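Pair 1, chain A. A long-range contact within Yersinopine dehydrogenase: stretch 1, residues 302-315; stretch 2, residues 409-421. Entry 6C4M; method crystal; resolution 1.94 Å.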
# COMPACT_ATOMS: atom_id res chain seq x y z
N GLY A 302 10.15 -16.13 -3.83
CA GLY A 302 11.23 -17.11 -3.90
C GLY A 302 10.92 -18.40 -3.14
O GLY A 302 11.29 -19.50 -3.57
N LEU A 303 10.27 -18.28 -1.98
CA LEU A 303 9.89 -19.49 -1.24
C LEU A 303 8.86 -20.33 -2.01
O LEU A 303 8.93 -21.57 -2.01
CB LEU A 303 9.36 -19.09 0.14
CG LEU A 303 8.90 -20.22 1.08
CD1 LEU A 303 10.05 -21.15 1.38
CD2 LEU A 303 8.31 -19.66 2.36
N ALA A 304 7.89 -19.68 -2.66
CA ALA A 304 6.99 -20.41 -3.55
C ALA A 304 7.77 -21.14 -4.65
O ALA A 304 7.45 -22.29 -4.98
CB ALA A 304 5.96 -19.44 -4.16
N ASP A 305 8.77 -20.48 -5.25
CA ASP A 305 9.63 -21.17 -6.22
C ASP A 305 10.28 -22.40 -5.58
O ASP A 305 10.44 -23.43 -6.24
CB ASP A 305 10.75 -20.26 -6.74
CG ASP A 305 10.28 -19.17 -7.65
OD1 ASP A 305 9.30 -19.39 -8.40
OD2 ASP A 305 10.94 -18.11 -7.65
N ASP A 306 10.72 -22.28 -4.33
CA ASP A 306 11.39 -23.39 -3.65
C ASP A 306 10.44 -24.58 -3.46
O ASP A 306 10.81 -25.74 -3.69
CB ASP A 306 11.93 -22.93 -2.29
CG ASP A 306 13.14 -21.98 -2.40
OD1 ASP A 306 13.63 -21.70 -3.52
OD2 ASP A 306 13.62 -21.54 -1.33
N TYR A 307 9.21 -24.30 -3.00
CA TYR A 307 8.24 -25.36 -2.79
C TYR A 307 7.88 -26.04 -4.11
O TYR A 307 7.68 -27.25 -4.16
CB TYR A 307 6.99 -24.82 -2.11
CG TYR A 307 7.13 -24.41 -0.65
CD1 TYR A 307 8.00 -25.04 0.22
CD2 TYR A 307 6.34 -23.39 -0.13
CE1 TYR A 307 8.09 -24.67 1.57
CE2 TYR A 307 6.42 -23.01 1.21
CZ TYR A 307 7.30 -23.64 2.05
OH TYR A 307 7.37 -23.21 3.39
N LYS A 308 7.82 -25.28 -5.20
CA LYS A 308 7.61 -25.90 -6.50
C LYS A 308 8.71 -26.90 -6.81
O LYS A 308 8.44 -28.01 -7.30
CB LYS A 308 7.52 -24.85 -7.59
CG LYS A 308 7.66 -25.36 -9.01
CD LYS A 308 7.53 -24.14 -9.94
CE LYS A 308 7.61 -24.52 -11.39
NZ LYS A 308 8.85 -25.25 -11.69
N ARG A 309 9.97 -26.52 -6.53
CA ARG A 309 11.09 -27.44 -6.73
C ARG A 309 10.92 -28.70 -5.90
O ARG A 309 11.15 -29.81 -6.39
CB ARG A 309 12.41 -26.77 -6.35
CG ARG A 309 13.42 -26.71 -7.49
CD ARG A 309 14.76 -26.00 -7.10
NE ARG A 309 14.58 -24.67 -6.50
CZ ARG A 309 14.23 -23.58 -7.17
NH1 ARG A 309 14.03 -23.65 -8.48
NH2 ARG A 309 14.08 -22.42 -6.53
N LEU A 310 10.56 -28.54 -4.62
CA LEU A 310 10.44 -29.69 -3.73
C LEU A 310 9.27 -30.57 -4.11
O LEU A 310 9.40 -31.79 -4.21
CB LEU A 310 10.30 -29.21 -2.28
CG LEU A 310 10.13 -30.30 -1.22
CD1 LEU A 310 11.29 -31.27 -1.27
CD2 LEU A 310 10.02 -29.69 0.17
N LEU A 311 8.09 -29.96 -4.29
CA LEU A 311 6.91 -30.70 -4.70
C LEU A 311 7.16 -31.45 -6.01
O LEU A 311 6.88 -32.65 -6.12
CB LEU A 311 5.74 -29.75 -4.84
CG LEU A 311 5.19 -29.19 -3.53
CD1 LEU A 311 4.20 -28.08 -3.79
CD2 LEU A 311 4.53 -30.29 -2.74
N ASN A 312 7.67 -30.75 -7.02
CA ASN A 312 7.95 -31.40 -8.30
C ASN A 312 8.84 -32.62 -8.11
O ASN A 312 8.61 -33.67 -8.72
CB ASN A 312 8.60 -30.42 -9.26
CG ASN A 312 7.62 -29.38 -9.79
OD1 ASN A 312 6.46 -29.35 -9.41
ND2 ASN A 312 8.11 -28.51 -10.63
N ARG A 313 9.86 -32.50 -7.26
CA ARG A 313 10.73 -33.64 -6.96
C ARG A 313 9.94 -34.77 -6.33
O ARG A 313 10.21 -35.94 -6.58
CB ARG A 313 11.85 -33.19 -6.02
CG ARG A 313 12.81 -34.28 -5.62
CD ARG A 313 13.73 -34.65 -6.75
NE ARG A 313 14.81 -35.47 -6.24
CZ ARG A 313 14.78 -36.80 -6.16
NH1 ARG A 313 13.73 -37.48 -6.60
NH2 ARG A 313 15.83 -37.45 -5.66
N LEU A 314 8.97 -34.43 -5.49
CA LEU A 314 8.12 -35.42 -4.87
C LEU A 314 7.03 -35.94 -5.79
O LEU A 314 6.24 -36.78 -5.36
CB LEU A 314 7.49 -34.84 -3.60
CG LEU A 314 8.57 -34.55 -2.54
CD1 LEU A 314 8.04 -33.60 -1.52
CD2 LEU A 314 9.06 -35.85 -1.89
N GLY A 315 6.96 -35.45 -7.03
CA GLY A 315 5.96 -35.91 -7.99
C GLY A 315 4.65 -35.18 -7.94
O GLY A 315 3.62 -35.73 -8.37
N LYS A 409 7.82 -26.29 10.68
CA LYS A 409 7.30 -26.85 9.44
C LYS A 409 8.27 -26.67 8.29
O LYS A 409 8.46 -27.57 7.47
CB LYS A 409 5.96 -26.21 9.11
CG LYS A 409 4.80 -26.65 10.02
CD LYS A 409 3.60 -25.74 9.73
CE LYS A 409 2.51 -25.87 10.77
NZ LYS A 409 1.35 -24.99 10.45
N LEU A 410 8.92 -25.50 8.22
CA LEU A 410 9.81 -25.23 7.11
C LEU A 410 11.13 -25.96 7.29
O LEU A 410 11.70 -26.46 6.31
CB LEU A 410 10.01 -23.71 6.97
CG LEU A 410 10.98 -23.25 5.89
CD1 LEU A 410 10.48 -23.74 4.55
CD2 LEU A 410 11.05 -21.72 5.91
N ARG A 411 11.64 -26.06 8.53
CA ARG A 411 12.88 -26.81 8.73
C ARG A 411 12.71 -28.26 8.32
O ARG A 411 13.60 -28.84 7.68
CB ARG A 411 13.33 -26.73 10.18
CG ARG A 411 14.60 -27.58 10.46
CD ARG A 411 15.18 -27.31 11.84
NE ARG A 411 15.38 -25.87 12.03
CZ ARG A 411 16.01 -25.32 13.05
NH1 ARG A 411 16.54 -26.11 13.98
NH2 ARG A 411 16.13 -23.99 13.13
N THR A 412 11.59 -28.88 8.70
CA THR A 412 11.36 -30.27 8.29
C THR A 412 11.46 -30.40 6.78
O THR A 412 12.16 -31.29 6.27
CB THR A 412 10.00 -30.77 8.81
OG1 THR A 412 10.02 -30.84 10.25
CG2 THR A 412 9.70 -32.18 8.25
N LEU A 413 10.81 -29.49 6.04
CA LEU A 413 10.85 -29.56 4.58
C LEU A 413 12.22 -29.24 4.01
O LEU A 413 12.63 -29.85 3.01
CB LEU A 413 9.79 -28.63 4.00
CG LEU A 413 8.36 -29.01 4.35
CD1 LEU A 413 7.35 -27.92 4.05
CD2 LEU A 413 8.02 -30.22 3.57
N LEU A 414 12.95 -28.31 4.62
CA LEU A 414 14.30 -28.02 4.16
C LEU A 414 15.21 -29.22 4.34
O LEU A 414 16.05 -29.50 3.48
CB LEU A 414 14.88 -26.82 4.93
CG LEU A 414 16.23 -26.29 4.41
CD1 LEU A 414 16.07 -25.70 3.01
CD2 LEU A 414 16.76 -25.20 5.32
N LEU A 415 15.08 -29.93 5.47
CA LEU A 415 15.87 -31.14 5.67
C LEU A 415 15.49 -32.21 4.67
O LEU A 415 16.37 -32.88 4.11
CB LEU A 415 15.71 -31.66 7.10
CG LEU A 415 16.34 -30.71 8.13
CD1 LEU A 415 15.95 -31.08 9.55
CD2 LEU A 415 17.85 -30.75 7.98
N LEU A 416 14.19 -32.34 4.38
CA LEU A 416 13.74 -33.29 3.36
C LEU A 416 14.33 -32.94 2.01
O LEU A 416 14.80 -33.83 1.27
CB LEU A 416 12.22 -33.28 3.28
CG LEU A 416 11.60 -34.20 2.21
CD1 LEU A 416 11.98 -35.68 2.47
CD2 LEU A 416 10.09 -34.01 2.15
N ALA A 417 14.31 -31.65 1.65
CA ALA A 417 14.82 -31.25 0.35
C ALA A 417 16.29 -31.59 0.22
O ALA A 417 16.74 -32.13 -0.80
CB ALA A 417 14.58 -29.75 0.12
N GLY A 418 17.07 -31.30 1.26
CA GLY A 418 18.48 -31.66 1.21
C GLY A 418 18.70 -33.15 1.03
O GLY A 418 19.58 -33.57 0.27
N ALA A 419 17.88 -33.98 1.68
CA ALA A 419 18.00 -35.41 1.48
C ALA A 419 17.70 -35.81 0.05
O ALA A 419 18.23 -36.81 -0.45
CB ALA A 419 17.08 -36.17 2.44
N LEU A 420 16.84 -35.05 -0.64
CA LEU A 420 16.47 -35.36 -2.01
C LEU A 420 17.29 -34.59 -3.04
O LEU A 420 16.99 -34.68 -4.23
CB LEU A 420 14.99 -35.08 -2.22
CG LEU A 420 14.07 -35.94 -1.34
CD1 LEU A 420 12.60 -35.54 -1.48
CD2 LEU A 420 14.25 -37.36 -1.70
N ASP A 421 18.31 -33.85 -2.61
CA ASP A 421 19.18 -33.11 -3.52
C ASP A 421 18.43 -31.94 -4.18
O ASP A 421 18.65 -31.62 -5.35
CB ASP A 421 19.79 -34.04 -4.57
CG ASP A 421 20.58 -35.19 -3.94
OD1 ASP A 421 21.49 -34.89 -3.14
OD2 ASP A 421 20.27 -36.38 -4.23

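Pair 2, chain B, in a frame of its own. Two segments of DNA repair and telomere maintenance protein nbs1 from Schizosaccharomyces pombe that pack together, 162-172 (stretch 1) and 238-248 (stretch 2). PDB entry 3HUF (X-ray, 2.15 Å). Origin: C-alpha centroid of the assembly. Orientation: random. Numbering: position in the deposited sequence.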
# COMPACT_ATOMS: atom_id res chain seq x y z
N THR B 162 0.61 11.86 14.99
CA THR B 162 1.91 11.28 15.30
C THR B 162 2.91 11.53 14.17
O THR B 162 2.52 11.87 13.05
CB THR B 162 1.79 9.76 15.47
OG1 THR B 162 1.31 9.18 14.25
CG2 THR B 162 0.86 9.40 16.63
N VAL B 163 4.20 11.35 14.49
CA VAL B 163 5.29 11.42 13.51
C VAL B 163 5.09 10.45 12.34
O VAL B 163 5.44 10.75 11.20
CB VAL B 163 6.66 11.14 14.16
CG1 VAL B 163 7.79 11.52 13.21
CG2 VAL B 163 6.80 11.94 15.43
N GLY B 164 4.52 9.27 12.62
CA GLY B 164 4.24 8.29 11.58
C GLY B 164 3.28 8.86 10.56
O GLY B 164 3.43 8.65 9.35
N THR B 165 2.29 9.61 11.06
CA THR B 165 1.31 10.25 10.20
C THR B 165 1.95 11.35 9.37
O THR B 165 1.72 11.42 8.16
CB THR B 165 0.13 10.81 10.99
OG1 THR B 165 -0.41 9.77 11.81
CG2 THR B 165 -0.94 11.31 10.05
N MET B 166 2.75 12.20 10.02
CA MET B 166 3.43 13.30 9.35
C MET B 166 4.31 12.78 8.21
O MET B 166 4.32 13.34 7.11
CB MET B 166 4.31 14.05 10.34
CG MET B 166 3.60 14.67 11.53
SD MET B 166 4.81 15.16 12.79
CE MET B 166 3.71 15.66 14.14
N TYR B 167 5.04 11.71 8.52
CA TYR B 167 5.92 11.06 7.58
C TYR B 167 5.18 10.47 6.39
O TYR B 167 5.57 10.69 5.25
CB TYR B 167 6.76 9.98 8.27
CG TYR B 167 7.86 9.43 7.40
CD1 TYR B 167 8.72 10.29 6.70
CD2 TYR B 167 8.05 8.06 7.27
CE1 TYR B 167 9.74 9.79 5.89
CE2 TYR B 167 9.07 7.55 6.47
CZ TYR B 167 9.91 8.41 5.79
OH TYR B 167 10.89 7.88 4.99
N ALA B 168 4.08 9.75 6.66
CA ALA B 168 3.24 9.21 5.60
C ALA B 168 2.71 10.30 4.69
O ALA B 168 2.74 10.17 3.46
CB ALA B 168 2.09 8.42 6.18
N PHE B 169 2.21 11.38 5.28
CA PHE B 169 1.74 12.53 4.51
C PHE B 169 2.80 13.06 3.54
O PHE B 169 2.53 13.32 2.36
CB PHE B 169 1.33 13.65 5.47
CG PHE B 169 0.64 14.79 4.81
CD1 PHE B 169 -0.67 14.66 4.38
CD2 PHE B 169 1.30 16.00 4.62
CE1 PHE B 169 -1.32 15.71 3.78
CE2 PHE B 169 0.65 17.06 4.02
CZ PHE B 169 -0.66 16.91 3.60
N LEU B 170 4.02 13.23 4.06
CA LEU B 170 5.11 13.80 3.29
C LEU B 170 5.63 12.92 2.17
O LEU B 170 5.95 13.43 1.09
CB LEU B 170 6.25 14.21 4.22
CG LEU B 170 5.99 15.51 4.98
CD1 LEU B 170 6.96 15.64 6.12
CD2 LEU B 170 6.11 16.69 4.03
N LYS B 171 5.70 11.60 2.39
CA LYS B 171 6.14 10.70 1.31
C LYS B 171 4.99 10.30 0.36
O LYS B 171 5.12 9.36 -0.43
CB LYS B 171 6.97 9.50 1.83
CG LYS B 171 6.49 8.81 3.10
CD LYS B 171 7.25 7.50 3.33
CE LYS B 171 6.46 6.53 4.24
NZ LYS B 171 6.92 5.10 4.07
N LYS B 172 3.89 11.05 0.44
CA LYS B 172 2.74 10.94 -0.47
C LYS B 172 1.96 9.63 -0.37
O LYS B 172 1.31 9.19 -1.33
CB LYS B 172 3.13 11.29 -1.91
CG LYS B 172 3.51 12.77 -2.07
CD LYS B 172 4.42 13.00 -3.26
CE LYS B 172 4.62 14.49 -3.49
NZ LYS B 172 5.29 14.76 -4.80
N SER B 238 17.06 6.15 9.20
CA SER B 238 17.01 6.60 7.81
C SER B 238 15.63 7.19 7.46
O SER B 238 15.49 7.98 6.53
CB SER B 238 17.45 5.48 6.86
OG SER B 238 16.53 4.42 6.90
N GLU B 239 14.62 6.83 8.25
CA GLU B 239 13.26 7.35 8.11
C GLU B 239 13.16 8.81 8.59
O GLU B 239 12.58 9.65 7.89
CB GLU B 239 12.26 6.50 8.90
CG GLU B 239 12.07 5.10 8.37
CD GLU B 239 13.22 4.16 8.68
OE1 GLU B 239 13.52 3.94 9.86
OE2 GLU B 239 13.82 3.64 7.73
N SER B 240 13.71 9.10 9.76
CA SER B 240 13.69 10.49 10.26
C SER B 240 14.58 11.39 9.44
O SER B 240 14.23 12.54 9.18
CB SER B 240 13.97 10.59 11.77
OG SER B 240 14.81 9.56 12.22
N HIS B 241 15.72 10.86 8.99
CA HIS B 241 16.60 11.55 8.02
C HIS B 241 15.83 11.87 6.73
O HIS B 241 15.89 12.99 6.22
CB HIS B 241 17.84 10.69 7.70
CG HIS B 241 18.72 11.27 6.63
ND1 HIS B 241 19.86 11.99 6.92
CD2 HIS B 241 18.65 11.21 5.28
CE1 HIS B 241 20.43 12.38 5.80
NE2 HIS B 241 19.72 11.92 4.79
N HIS B 242 15.10 10.89 6.22
CA HIS B 242 14.35 11.12 5.00
C HIS B 242 13.20 12.11 5.21
O HIS B 242 12.91 12.93 4.35
CB HIS B 242 13.85 9.82 4.38
CG HIS B 242 13.14 10.00 3.07
ND1 HIS B 242 13.67 10.76 2.05
CD2 HIS B 242 11.95 9.53 2.63
CE1 HIS B 242 12.83 10.75 1.02
NE2 HIS B 242 11.78 10.02 1.35
N LEU B 243 12.55 12.02 6.37
CA LEU B 243 11.54 12.98 6.78
C LEU B 243 12.10 14.41 6.75
O LEU B 243 11.50 15.30 6.14
CB LEU B 243 10.96 12.59 8.15
CG LEU B 243 10.00 13.46 8.98
CD1 LEU B 243 9.11 14.31 8.14
CD2 LEU B 243 9.15 12.57 9.87
N LEU B 244 13.26 14.62 7.38
CA LEU B 244 13.90 15.94 7.42
C LEU B 244 14.43 16.40 6.06
O LEU B 244 14.35 17.58 5.73
CB LEU B 244 15.00 15.98 8.48
CG LEU B 244 14.56 15.59 9.89
CD1 LEU B 244 15.77 15.39 10.78
CD2 LEU B 244 13.58 16.62 10.49
N GLU B 245 14.97 15.46 5.28
CA GLU B 245 15.29 15.70 3.87
C GLU B 245 14.09 16.28 3.12
O GLU B 245 14.21 17.30 2.45
CB GLU B 245 15.68 14.41 3.18
CG GLU B 245 17.13 14.30 2.82
CD GLU B 245 17.41 13.09 1.94
OE1 GLU B 245 18.55 13.00 1.43
OE2 GLU B 245 16.50 12.24 1.75
N LEU B 246 12.94 15.60 3.24
CA LEU B 246 11.70 16.04 2.59
C LEU B 246 11.27 17.47 2.95
O LEU B 246 10.56 18.10 2.18
CB LEU B 246 10.56 15.05 2.85
CG LEU B 246 10.72 13.67 2.20
CD1 LEU B 246 9.54 12.76 2.50
CD2 LEU B 246 10.98 13.78 0.69
N LEU B 247 11.73 17.96 4.11
CA LEU B 247 11.48 19.34 4.52
C LEU B 247 12.54 20.28 3.94
O LEU B 247 12.47 21.49 4.14
CB LEU B 247 11.44 19.45 6.05
CG LEU B 247 10.42 18.56 6.78
CD1 LEU B 247 10.54 18.67 8.29
CD2 LEU B 247 8.98 18.85 6.33
N GLY B 248 13.50 19.72 3.22
CA GLY B 248 14.56 20.51 2.58
C GLY B 248 15.71 20.87 3.51
O GLY B 248 16.52 21.74 3.18

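The sharpest difference lies where Arg313(A) of pair 1 matches Leu170(B) of pair 2. Arg313(A) makes a polar contact across the helices. Its NE donates a hydrogen bond to the backbone O of Leu420(A) at 3.1 Å. Its NH2 adds a weak hydrogen bond to the same Leu420(A) O at 3.3 Å. The oxygen sits at the guanidinium edge, near its plane, so both nitrogens can reach it. Leu170(B) can only pack. Its CD1 lies 3.2 Å from Leu243(B) CD1, a tight apolar contact, and 3.8 Å from Leu247(B) CD2. Pair 2 has no hydrogen bond between its stretches.

The frame is shared. In each pair two helices cross at 54°, measured between their N-to-C directions. The axes approach to 10.5 Å in pair 1 and 10.2 Å in pair 2. Fourteen central residues superpose with an RMSD of 0.5 Å. The closest backbone approach also matches. Leu310(A) CA is 6.2 Å from Ala417(A) CA, and Tyr167(B) CA is 6.0 Å from Leu243(B) CA. The buried areas are similar, 467 and 428 Å².

At this crossing pair 1 sets a large side chain against a small one. Leu310(A) faces Ala417(A). Its CD1 lies 3.9 Å from Ala417(A) CB, and its CD2 lies 4.0 Å from Leu413(A) CD2. Pair 2 sets two large ones together, Tyr167(B) and Leu243(B). The CA-to-CB bond of Tyr167(B) points sideways, whereas that of Leu310(A) points toward the other stretch. Tyr167(B) has chi1 t, and the end of its side chain comes nearer the other helix. Its CD1 lies 3.5 Å from Leu243(B) CB. Its CE1 lies 3.5 Å from the O of Glu239(B), the match of Leu413(A). Its OH is 3.1 Å from His242(B) CD2, with each ring meeting the other residue at its edge. His242(B) matches Leu416(A), whose CD2 instead packs 4.2 Å from Leu314(A) CD1.

The side chains that coincide best are Leu420(A) and Leu246(B). Their side-chain centres fall 0.3 Å apart, and both have chi1 m and chi2 t. Their surroundings differ. Leu420(A) CD1 packs 3.6 Å from Leu314(A) CD2. Leu246(B) CD1 lies 4.0 Å from Leu170(B) CB and 4.2 Å from the CB of Lys171(B), the match of Leu314(A). Leu314(A) brings its end nearer the partner helix, while Lys171(B) leads its end away.

Four residues before Leu310(A) and Tyr167(B), Val163(B) takes the place of Asp306(A). Val163(B) CG1 reaches Leu243(B) CD2 at 3.8 Å. Asp306(A) touches nothing in the other stretch. Its OD1 forms a salt bridge with Arg309(A) NH2 at 3.1 Å, within the same helix. Tyr307(A) matches Gly164(B), which has no side chain to contribute. Tyr307(A) CE1 lies 4.2 Å from Leu413(A) CD1.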